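Local coordinates for uncharacterized conserved protein of COG5135 (Nostoc punctiforme, PDB 2I51), which is a flavoprotein that binds flavin mononucleotide and is related to pyridoxamine 5'-phosphate oxidase, its exact reaction being unknown, at residues H16-L21 and F81-E86; L29-P34 and P73-C78; A112-L117 and S144-I149. One frame throughout, in Å; residues are numbered along the deposited sequence.

Contact 1: H16-L21 and F81-E86; sequences HRNRSL and FPNTRE. With EDO (1,2-ethanediol), chain D.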
loop_
_atom_site.group_PDB
_atom_site.type_symbol
_atom_site.label_atom_id
_atom_site.label_comp_id
_atom_site.label_asym_id
_atom_site.label_seq_id
_atom_site.Cartn_x
_atom_site.Cartn_y
_atom_site.Cartn_z
ATOM N N HIS A 16 3.527 19.764 3.677
ATOM C CA HIS A 16 4.402 20.889 3.509
ATOM C C HIS A 16 5.881 20.502 3.546
ATOM O O HIS A 16 6.687 20.962 2.729
ATOM C CB HIS A 16 4.054 21.978 4.518
ATOM C CG HIS A 16 4.874 23.199 4.378
ATOM N ND1 HIS A 16 4.825 23.984 3.244
ATOM C CD2 HIS A 16 5.770 23.768 5.214
ATOM C CE1 HIS A 16 5.683 24.993 3.398
ATOM N NE2 HIS A 16 6.275 24.879 4.581
ATOM N N ARG A 17 6.258 19.673 4.510
ATOM C CA ARG A 17 7.656 19.319 4.696
ATOM C C ARG A 17 8.130 18.313 3.677
ATOM O O ARG A 17 9.336 18.079 3.573
ATOM C CB ARG A 17 7.894 18.796 6.097
ATOM C CG ARG A 17 7.817 19.831 7.162
ATOM C CD ARG A 17 8.164 19.265 8.499
ATOM N NE ARG A 17 7.182 18.252 8.831
ATOM C CZ ARG A 17 7.232 17.425 9.859
ATOM N NH1 ARG A 17 8.197 17.497 10.744
ATOM N NH2 ARG A 17 6.246 16.538 10.005
ATOM N N ASN A 18 7.227 17.773 2.885
ATOM C CA ASN A 18 7.561 16.849 1.794
ATOM C C ASN A 18 7.308 17.421 0.402
ATOM O O ASN A 18 7.350 16.685 -0.585
ATOM C CB ASN A 18 6.849 15.497 1.969
ATOM C CG ASN A 18 7.398 14.702 3.107
ATOM O OD1 ASN A 18 8.194 13.783 2.884
ATOM N ND2 ASN A 18 7.014 15.015 4.326
ATOM N N ARG A 19 7.064 18.725 0.302
ATOM C CA ARG A 19 6.640 19.353 -0.940
ATOM C C ARG A 19 7.719 19.276 -2.041
ATOM O O ARG A 19 7.331 19.434 -3.213
ATOM C CB ARG A 19 6.220 20.791 -0.678
ATOM C CG ARG A 19 7.293 21.718 -0.322
ATOM C CD ARG A 19 6.706 23.086 0.098
ATOM N NE ARG A 19 7.734 24.055 0.388
ATOM C CZ ARG A 19 8.503 24.089 1.459
ATOM N NH1 ARG A 19 8.392 23.223 2.459
ATOM N NH2 ARG A 19 9.409 25.059 1.567
ATOM N N SER A 20 8.976 19.030 -1.685
ATOM C CA SER A 20 10.076 18.936 -2.692
ATOM C C SER A 20 9.968 17.606 -3.446
ATOM O O SER A 20 10.648 17.431 -4.470
ATOM C CB SER A 20 11.439 19.037 -2.043
ATOM O OG SER A 20 11.704 18.013 -1.126
ATOM N N LEU A 21 9.192 16.656 -2.917
ATOM C CA LEU A 21 9.050 15.323 -3.539
ATOM C C LEU A 21 7.691 15.186 -4.170
ATOM O O LEU A 21 6.669 15.109 -3.457
ATOM C CB LEU A 21 9.258 14.247 -2.516
ATOM C CG LEU A 21 10.502 14.312 -1.640
ATOM C CD1 LEU A 21 10.434 13.191 -0.591
ATOM C CD2 LEU A 21 11.800 14.229 -2.461
ATOM N N PHE A 81 5.597 9.321 4.055
ATOM C CA PHE A 81 6.219 10.603 3.721
ATOM C C PHE A 81 7.714 10.472 3.904
ATOM O O PHE A 81 8.208 10.420 5.005
ATOM C CB PHE A 81 5.661 11.684 4.642
ATOM C CG PHE A 81 4.271 12.106 4.290
ATOM C CD1 PHE A 81 4.043 13.093 3.376
ATOM C CD2 PHE A 81 3.175 11.477 4.864
ATOM C CE1 PHE A 81 2.722 13.506 3.053
ATOM C CE2 PHE A 81 1.882 11.832 4.540
ATOM C CZ PHE A 81 1.642 12.868 3.664
ATOM N N PRO A 82 8.459 10.375 2.784
ATOM C CA PRO A 82 9.849 9.997 2.904
ATOM C C PRO A 82 10.814 10.986 3.501
ATOM O O PRO A 82 11.802 10.573 4.106
ATOM C CB PRO A 82 10.246 9.629 1.463
ATOM C CG PRO A 82 9.073 9.426 0.756
ATOM C CD PRO A 82 8.007 10.364 1.386
ATOM N N ASN A 83 10.526 12.282 3.406
ATOM C CA ASN A 83 11.458 13.281 3.926
ATOM C C ASN A 83 11.357 13.400 5.447
ATOM O O ASN A 83 12.288 13.749 6.126
ATOM C CB ASN A 83 11.123 14.660 3.375
ATOM C CG ASN A 83 11.974 15.073 2.238
ATOM O OD1 ASN A 83 12.864 14.348 1.808
ATOM N ND2 ASN A 83 11.698 16.280 1.727
ATOM N N THR A 84 10.169 13.169 5.981
ATOM C CA THR A 84 9.939 13.259 7.401
ATOM C C THR A 84 9.798 11.916 8.101
ATOM O O THR A 84 9.694 11.892 9.322
ATOM C CB THR A 84 8.692 14.104 7.675
ATOM O OG1 THR A 84 7.604 13.591 6.920
ATOM C CG2 THR A 84 8.943 15.594 7.262
ATOM N N ARG A 85 9.850 10.815 7.345
ATOM C CA ARG A 85 9.839 9.455 7.937
ATOM C C ARG A 85 8.600 9.251 8.831
ATOM O O ARG A 85 8.686 8.810 9.977
ATOM C CB ARG A 85 11.144 9.165 8.680
ATOM C CG ARG A 85 12.375 9.286 7.800
ATOM C CD ARG A 85 13.672 8.892 8.573
ATOM N NE ARG A 85 13.666 7.492 8.982
ATOM C CZ ARG A 85 13.944 7.009 10.195
ATOM N NH1 ARG A 85 14.328 7.773 11.240
ATOM N NH2 ARG A 85 13.856 5.706 10.368
ATOM N N GLU A 86 7.426 9.581 8.275
ATOM C CA GLU A 86 6.162 9.386 8.976
ATOM C C GLU A 86 5.144 8.671 8.119
ATOM O O GLU A 86 5.193 8.787 6.887
ATOM C CB GLU A 86 5.627 10.711 9.497
ATOM C CG GLU A 86 5.240 11.660 8.473
ATOM C CD GLU A 86 4.975 13.070 9.056
ATOM O OE1 GLU A 86 4.144 13.205 9.978
ATOM O OE2 GLU A 86 5.564 14.033 8.523
HETATM C C1 EDO D . 13.138 16.991 6.194
HETATM O O1 EDO D . 12.670 16.679 7.510
HETATM C C2 EDO D . 12.419 18.214 5.656
HETATM O O2 EDO D . 11.820 18.898 6.751
HETATM O O HOH W 1 6.113 14.426 11.980
#

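Contact 2: L29-P34 and P73-C78; sequences LATVQP and PWAEIC. With EDO (1,2-ethanediol), chain G; EDO (1,2-ethanediol), chain S; EDO (1,2-ethanediol), chain O.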
loop_
_atom_site.group_PDB
_atom_site.type_symbol
_atom_site.label_atom_id
_atom_site.label_comp_id
_atom_site.label_asym_id
_atom_site.label_seq_id
_atom_site.Cartn_x
_atom_site.Cartn_y
_atom_site.Cartn_z
ATOM N N LEU A 29 -3.781 2.439 -1.631
ATOM C CA LEU A 29 -5.147 2.169 -1.185
ATOM C C LEU A 29 -5.390 0.675 -1.233
ATOM O O LEU A 29 -5.340 0.022 -2.304
ATOM C CB LEU A 29 -6.142 2.819 -2.138
ATOM C CG LEU A 29 -7.626 2.434 -1.912
ATOM C CD1 LEU A 29 -8.114 3.290 -0.806
ATOM C CD2 LEU A 29 -8.456 2.577 -3.213
ATOM N N ALA A 30 -5.721 0.106 -0.062
ATOM C CA ALA A 30 -6.057 -1.298 0.041
ATOM C C ALA A 30 -7.563 -1.467 0.108
ATOM O O ALA A 30 -8.243 -0.813 0.883
ATOM C CB ALA A 30 -5.417 -1.916 1.334
ATOM N N THR A 31 -8.058 -2.417 -0.671
ATOM C CA THR A 31 -9.439 -2.819 -0.670
ATOM C C THR A 31 -9.504 -4.339 -0.514
ATOM O O THR A 31 -8.456 -5.010 -0.429
ATOM C CB THR A 31 -10.109 -2.447 -2.038
ATOM O OG1 THR A 31 -9.309 -2.990 -3.127
ATOM C CG2 THR A 31 -10.304 -0.962 -2.202
ATOM N N VAL A 32 -10.722 -4.890 -0.411
ATOM C CA VAL A 32 -10.910 -6.336 -0.351
ATOM C C VAL A 32 -11.701 -6.753 -1.584
ATOM O O VAL A 32 -12.693 -6.080 -2.000
ATOM C CB VAL A 32 -11.596 -6.805 0.971
ATOM C CG1 VAL A 32 -11.638 -8.351 1.087
ATOM C CG2 VAL A 32 -10.852 -6.318 2.160
ATOM N N GLN A 33 -11.257 -7.843 -2.215
ATOM C CA GLN A 33 -11.945 -8.392 -3.372
ATOM C C GLN A 33 -13.169 -9.211 -2.928
ATOM O O GLN A 33 -13.251 -9.642 -1.784
ATOM C CB GLN A 33 -10.985 -9.251 -4.183
ATOM C CG GLN A 33 -9.758 -8.481 -4.645
ATOM C CD GLN A 33 -8.716 -9.367 -5.292
ATOM O OE1 GLN A 33 -8.958 -9.980 -6.355
ATOM N NE2 GLN A 33 -7.571 -9.492 -4.645
ATOM N N PRO A 34 -14.130 -9.417 -3.839
ATOM C CA PRO A 34 -15.249 -10.316 -3.555
ATOM C C PRO A 34 -14.814 -11.692 -3.042
ATOM O O PRO A 34 -15.532 -12.313 -2.239
ATOM C CB PRO A 34 -15.965 -10.431 -4.906
ATOM C CG PRO A 34 -15.635 -9.146 -5.613
ATOM C CD PRO A 34 -14.273 -8.726 -5.136
ATOM N N PRO A 73 -17.229 -1.058 0.249
ATOM C CA PRO A 73 -16.666 0.281 0.201
ATOM C C PRO A 73 -15.573 0.560 1.313
ATOM O O PRO A 73 -14.959 1.586 1.340
ATOM C CB PRO A 73 -17.938 1.173 0.190
ATOM C CG PRO A 73 -19.000 0.378 0.847
ATOM C CD PRO A 73 -18.658 -1.082 0.621
ATOM N N TRP A 74 -15.335 -0.330 2.257
ATOM C CA TRP A 74 -14.372 0.047 3.293
ATOM C C TRP A 74 -12.927 -0.153 2.798
ATOM O O TRP A 74 -12.622 -1.233 2.281
ATOM C CB TRP A 74 -14.627 -0.784 4.476
ATOM C CG TRP A 74 -13.786 -0.348 5.598
ATOM C CD1 TRP A 74 -12.478 -0.661 5.803
ATOM C CD2 TRP A 74 -14.184 0.477 6.682
ATOM N NE1 TRP A 74 -12.033 -0.080 6.937
ATOM C CE2 TRP A 74 -13.076 0.596 7.532
ATOM C CE3 TRP A 74 -15.381 1.122 7.030
ATOM C CZ2 TRP A 74 -13.113 1.336 8.713
ATOM C CZ3 TRP A 74 -15.411 1.853 8.215
ATOM C CH2 TRP A 74 -14.307 1.938 9.039
ATOM N N ALA A 75 -12.074 0.873 2.941
ATOM C CA ALA A 75 -10.679 0.792 2.456
ATOM C C ALA A 75 -9.728 1.268 3.555
ATOM O O ALA A 75 -10.154 1.936 4.501
ATOM C CB ALA A 75 -10.484 1.589 1.206
ATOM N N GLU A 76 -8.445 0.942 3.397
ATOM C CA GLU A 76 -7.448 1.500 4.268
ATOM C C GLU A 76 -6.289 2.001 3.417
ATOM O O GLU A 76 -5.730 1.246 2.588
ATOM C CB GLU A 76 -6.903 0.465 5.248
ATOM C CG GLU A 76 -5.961 1.103 6.283
ATOM C CD GLU A 76 -5.751 0.210 7.499
ATOM O OE1 GLU A 76 -6.756 -0.084 8.234
ATOM O OE2 GLU A 76 -4.618 -0.220 7.771
ATOM N N ILE A 77 -5.993 3.288 3.557
ATOM C CA ILE A 77 -4.830 3.806 2.874
ATOM C C ILE A 77 -3.618 3.751 3.805
ATOM O O ILE A 77 -3.724 3.804 5.036
ATOM C CB ILE A 77 -5.055 5.195 2.301
ATOM C CG1 ILE A 77 -5.415 6.168 3.436
ATOM C CG2 ILE A 77 -6.083 5.142 1.138
ATOM C CD1 ILE A 77 -5.362 7.643 3.007
ATOM N N CYS A 78 -2.447 3.573 3.198
ATOM C CA CYS A 78 -1.187 3.730 3.880
ATOM C C CYS A 78 -0.440 4.757 3.091
ATOM O O CYS A 78 -0.290 4.655 1.879
ATOM C CB CYS A 78 -0.437 2.426 3.939
ATOM S SG CYS A 78 1.092 2.557 4.876
HETATM C C1 EDO G . -5.743 2.219 11.975
HETATM O O1 EDO G . -4.772 1.524 11.180
HETATM C C2 EDO G . -6.106 3.349 11.041
HETATM O O2 EDO G . -6.320 2.788 9.761
HETATM C C1 EDO S . -5.905 -9.247 -8.567
HETATM O O1 EDO S . -6.989 -8.318 -8.518
HETATM C C2 EDO S . -5.030 -9.076 -7.328
HETATM O O2 EDO S . -5.293 -7.814 -6.699
HETATM C C1 EDO O . -7.699 -1.238 12.080
HETATM O O1 EDO O . -8.145 -0.497 10.929
HETATM C C2 EDO O . -6.572 -2.102 11.574
HETATM O O2 EDO O . -6.392 -1.699 10.204
HETATM O O HOH W 2 -12.631 -2.830 0.133
#

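Contact 3: A112-L117 and S144-I149; sequences AMWQEL and SPPDPI. With EDO (1,2-ethanediol), chain E.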
loop_
_atom_site.group_PDB
_atom_site.type_symbol
_atom_site.label_atom_id
_atom_site.label_comp_id
_atom_site.label_asym_id
_atom_site.label_seq_id
_atom_site.Cartn_x
_atom_site.Cartn_y
_atom_site.Cartn_z
ATOM N N ALA A 112 -16.192 19.332 -10.765
ATOM C CA ALA A 112 -15.102 20.182 -10.365
ATOM C C ALA A 112 -13.779 19.452 -10.454
ATOM O O ALA A 112 -12.795 20.009 -10.921
ATOM C CB ALA A 112 -15.335 20.718 -8.917
HETATM N N MSE A 113 -13.730 18.219 -9.946
HETATM C CA MSE A 113 -12.486 17.468 -10.014
HETATM C C MSE A 113 -12.019 17.296 -11.459
HETATM O O MSE A 113 -10.842 17.485 -11.796
HETATM C CB MSE A 113 -12.652 16.139 -9.325
HETATM C CG MSE A 113 -11.478 15.173 -9.351
HETATM SE SE MSE A 113 -10.158 15.535 -7.965
HETATM C CE MSE A 113 -9.160 16.662 -8.981
ATOM N N TRP A 114 -12.934 16.863 -12.320
ATOM C CA TRP A 114 -12.631 16.700 -13.747
ATOM C C TRP A 114 -12.008 17.953 -14.323
ATOM O O TRP A 114 -11.021 17.915 -15.060
ATOM C CB TRP A 114 -13.947 16.389 -14.513
ATOM C CG TRP A 114 -13.758 16.249 -15.981
ATOM C CD1 TRP A 114 -14.141 17.156 -16.940
ATOM C CD2 TRP A 114 -13.188 15.149 -16.675
ATOM N NE1 TRP A 114 -13.866 16.663 -18.183
ATOM C CE2 TRP A 114 -13.273 15.434 -18.059
ATOM C CE3 TRP A 114 -12.601 13.958 -16.274
ATOM C CZ2 TRP A 114 -12.825 14.567 -19.016
ATOM C CZ3 TRP A 114 -12.155 13.083 -17.260
ATOM C CH2 TRP A 114 -12.263 13.409 -18.604
ATOM N N GLN A 115 -12.634 19.091 -14.041
ATOM C CA GLN A 115 -12.202 20.364 -14.582
ATOM C C GLN A 115 -10.825 20.813 -14.055
ATOM O O GLN A 115 -10.101 21.528 -14.774
ATOM C CB GLN A 115 -13.250 21.415 -14.294
ATOM C CG GLN A 115 -14.516 21.161 -15.114
ATOM C CD GLN A 115 -15.554 22.220 -14.890
ATOM O OE1 GLN A 115 -15.313 23.161 -14.122
ATOM N NE2 GLN A 115 -16.736 22.065 -15.483
ATOM N N GLU A 116 -10.492 20.403 -12.838
ATOM C CA GLU A 116 -9.242 20.766 -12.204
ATOM C C GLU A 116 -8.063 19.958 -12.694
ATOM O O GLU A 116 -6.881 20.320 -12.455
ATOM C CB GLU A 116 -9.414 20.601 -10.669
ATOM C CG GLU A 116 -10.314 21.651 -10.095
ATOM C CD GLU A 116 -10.927 21.389 -8.711
ATOM O OE1 GLU A 116 -10.563 20.386 -8.071
ATOM O OE2 GLU A 116 -11.774 22.228 -8.268
ATOM N N LEU A 117 -8.320 18.831 -13.322
ATOM C CA LEU A 117 -7.264 18.013 -13.855
ATOM C C LEU A 117 -6.461 18.683 -14.963
ATOM O O LEU A 117 -6.928 19.594 -15.639
ATOM C CB LEU A 117 -7.820 16.711 -14.401
ATOM C CG LEU A 117 -8.544 15.806 -13.399
ATOM C CD1 LEU A 117 -9.036 14.579 -14.154
ATOM C CD2 LEU A 117 -7.651 15.384 -12.237
ATOM N N SER A 144 -7.692 12.343 -29.024
ATOM C CA SER A 144 -7.922 13.789 -28.877
ATOM C C SER A 144 -8.410 14.034 -27.465
ATOM O O SER A 144 -9.083 13.196 -26.878
ATOM C CB SER A 144 -9.015 14.209 -29.828
ATOM O OG SER A 144 -9.020 15.600 -30.057
ATOM N N PRO A 145 -8.080 15.204 -26.894
ATOM C CA PRO A 145 -8.489 15.452 -25.515
ATOM C C PRO A 145 -9.980 15.412 -25.393
ATOM O O PRO A 145 -10.677 15.885 -26.268
ATOM C CB PRO A 145 -8.087 16.931 -25.305
ATOM C CG PRO A 145 -8.016 17.508 -26.678
ATOM C CD PRO A 145 -7.408 16.386 -27.467
ATOM N N PRO A 146 -10.487 14.870 -24.281
ATOM C CA PRO A 146 -11.913 14.963 -24.080
ATOM C C PRO A 146 -12.374 16.386 -23.734
ATOM O O PRO A 146 -11.561 17.283 -23.446
ATOM C CB PRO A 146 -12.160 13.997 -22.932
ATOM C CG PRO A 146 -10.973 14.062 -22.173
ATOM C CD PRO A 146 -9.841 14.171 -23.182
ATOM N N ASP A 147 -13.680 16.569 -23.696
ATOM C CA ASP A 147 -14.280 17.841 -23.247
ATOM C C ASP A 147 -13.721 18.174 -21.861
ATOM O O ASP A 147 -13.838 17.378 -20.956
ATOM C CB ASP A 147 -15.795 17.621 -23.140
ATOM C CG ASP A 147 -16.566 18.843 -22.875
ATOM O OD1 ASP A 147 -16.085 19.667 -22.081
ATOM O OD2 ASP A 147 -17.668 19.000 -23.377
ATOM N N PRO A 148 -13.080 19.340 -21.708
ATOM C CA PRO A 148 -12.453 19.648 -20.426
ATOM C C PRO A 148 -13.424 20.194 -19.389
ATOM O O PRO A 148 -13.049 20.388 -18.226
ATOM C CB PRO A 148 -11.426 20.715 -20.814
ATOM C CG PRO A 148 -12.062 21.430 -21.976
ATOM C CD PRO A 148 -12.711 20.315 -22.763
ATOM N N ILE A 149 -14.676 20.358 -19.786
ATOM C CA ILE A 149 -15.736 20.878 -18.920
ATOM C C ILE A 149 -16.610 19.736 -18.362
ATOM O O ILE A 149 -17.083 19.763 -17.219
ATOM C CB ILE A 149 -16.627 21.890 -19.691
ATOM C CG1 ILE A 149 -15.772 23.023 -20.231
ATOM C CG2 ILE A 149 -17.802 22.408 -18.860
ATOM C CD1 ILE A 149 -15.004 23.748 -19.204
HETATM C C1 EDO E . -12.988 23.386 -10.837
HETATM O O1 EDO E . -12.416 24.251 -9.847
HETATM C C2 EDO E . -14.099 24.113 -11.566
HETATM O O2 EDO E . -13.550 24.594 -12.791
HETATM O O HOH W 3 -11.115 22.271 -17.360
#

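Contact 1: H16-L21 and F81-E86
One face of the Arg17 guanidinium carries the methyl CG2 of Thr84, centred 3.5 Å above the plane, and at its edge a water lies in plane. The Phe81 ring takes Asn18 CB and Glu86 O at its edge. The Arg17 chain, bent at chi3 (-63°), brings NH2 to 3.0 Å from Glu86 OE2. This salt bridge joins planes nearly perpendicular (84°), and the same water links NH2 to Glu86 OE1.

Asn18, the first residue past helix 8-17, suits its place because an amide both accepts and donates. Its OD1 takes the backbone N of Asn83 at 2.8 Å, in the carbonyl plane, while its ND2 gives a straight bond (164°) to Thr84 OG1 at 3.0 Å. Thr84 OG1 donates to Glu86 OE2 at 2.6 Å, on the lone pair anti to the other carboxylate oxygen. Arg85 and Glu86 form a G1 bulge opposite Phe81 in this hairpin turn. Ala14 O also accepts from Asn18 ND2, and His167 bonds Glu86 OE1.

Gripped by Arg17 and Thr84 at OE2 and by His167 and water at OE1, the Glu86 carboxylate is probably kept ionised; the Glu86 side chain lies about 7 Å from the bound FMN.

Contact 2: L29-P34 and P73-C78
Two neighbouring antiparallel strands of the sheet, 26-32 and 74-81, meet here in the split-barrel type of fold found in FMN-binding relatives of pyridoxamine 5'-phosphate oxidase. Ala30 and Glu76 are a hydrogen-bonded pair. Ala30 N donates to Glu76 O at 2.9 Å from above the carbonyl plane, whereas the return bond, from Glu76 N to Ala30 O at 3.1 Å, lies in the carbonyl plane. Leu29 and Ile77 form the adjoining non-hydrogen-bonded pair, their CA atoms 4.4 Å apart.

On the Leu29 and Ile77 face, Leu29 has CG anti to the backbone N (chi1 171°), which sends CD1 across to the other strand. There CD1 sits 3.4 Å from Ile77 CG2, a tight methyl contact, and 3.5 Å from Ala75 CB. Branched aliphatic chains suit this face, where Leu43 and Leu160 pack on the same pair. The small methyl of Ala75 fits close to the backbone, 3.3 Å from Ala30 O.

Strand 26-32 also bonds strand 38-44, and strand 74-81 bonds strand 86-97, so the pair lies within the sheet. Where the strands part beyond Thr31, a water spaces them, accepting from Val32 N and donating to Trp74 O at 2.7 Å.

On the other face, Ala30 has only a methyl, which leaves room for Asn40 of the second subunit to pack on it. Glu76, extended with chi1 -173°, carries its carboxylate toward the same neighbour: OE2 accepts from the backbone N of Asn40 of the second subunit and forms a salt bridge with Arg89, a residue of the FMN pocket. Its OE1 accepts from O1 of the ethanediol of chain O, probably from the crystallisation liquor, at 3.1 Å.

Contact 3: A112-L117 and S144-I149
Two side-chain donors on helix 107-116 take hold of backbone carbonyls in the loop 144-149. Trp114, with CG anti to the backbone N (chi1 178°), extends its indole so that NE1 gives a hydrogen bond to Asp147 O at 2.9 Å; the acceptor lies close to the ring plane, and the donor in the carbonyl plane. Along the same edge CZ2 meets Pro146 CG at 3.7 Å. An indole suits the site because it offers one N-H beside a broad apolar rim. Gln115, extended beyond CG, directs NE2 almost straight (176°) onto a lone pair of Ile149 O, 2.9 Å away.

A water supplements these bonds by donating to Gln115 O and to Pro148 O. The loop carbonyls are themselves positioned by Asp147, whose OD1 accepts from Ile149 N at 2.8 Å, while Pro146 and Pro148 restrict the backbone on both sides of it. Asp147 OD1 also accepts from Glu150 N.

Further out, Phe155 meets the Trp114 ring edge-to-face, and Arg122 donates to Trp114 O. Gln115, an exposed residue, also accepts through OE1 from O2 of an ethanediol, probably from the crystallisation liquor, at 2.6 Å. The arrangement is surface packing of helix 107-116 against a proline-rich loop, in which an Asx turn at Asp147 shapes the segment leading toward strand 155-169.

In the fold
Along the chain contact 2 is nested within the loop closed by contact 1, and contact 3 follows both. The first two share strand 74-81: contact 2 pairs its beginning with strand 26-32, and contact 1 joins its far end and the following turn to helix 8-17. Their centres are 24 Å apart, and both touch the second subunit. Contact 3 lies across the chain's centre from contact 2, 27 Å between centres, and joins helix 107-116, which packs on strands 55-60 and 155-169 of the same sheet, to the loop before strand 155-169. Contacts 1 and 2 each bring a glutamate side chain within about 7 Å of FMN; in contact 3 the side chain of Trp114 is about 12 Å from a bound FMN.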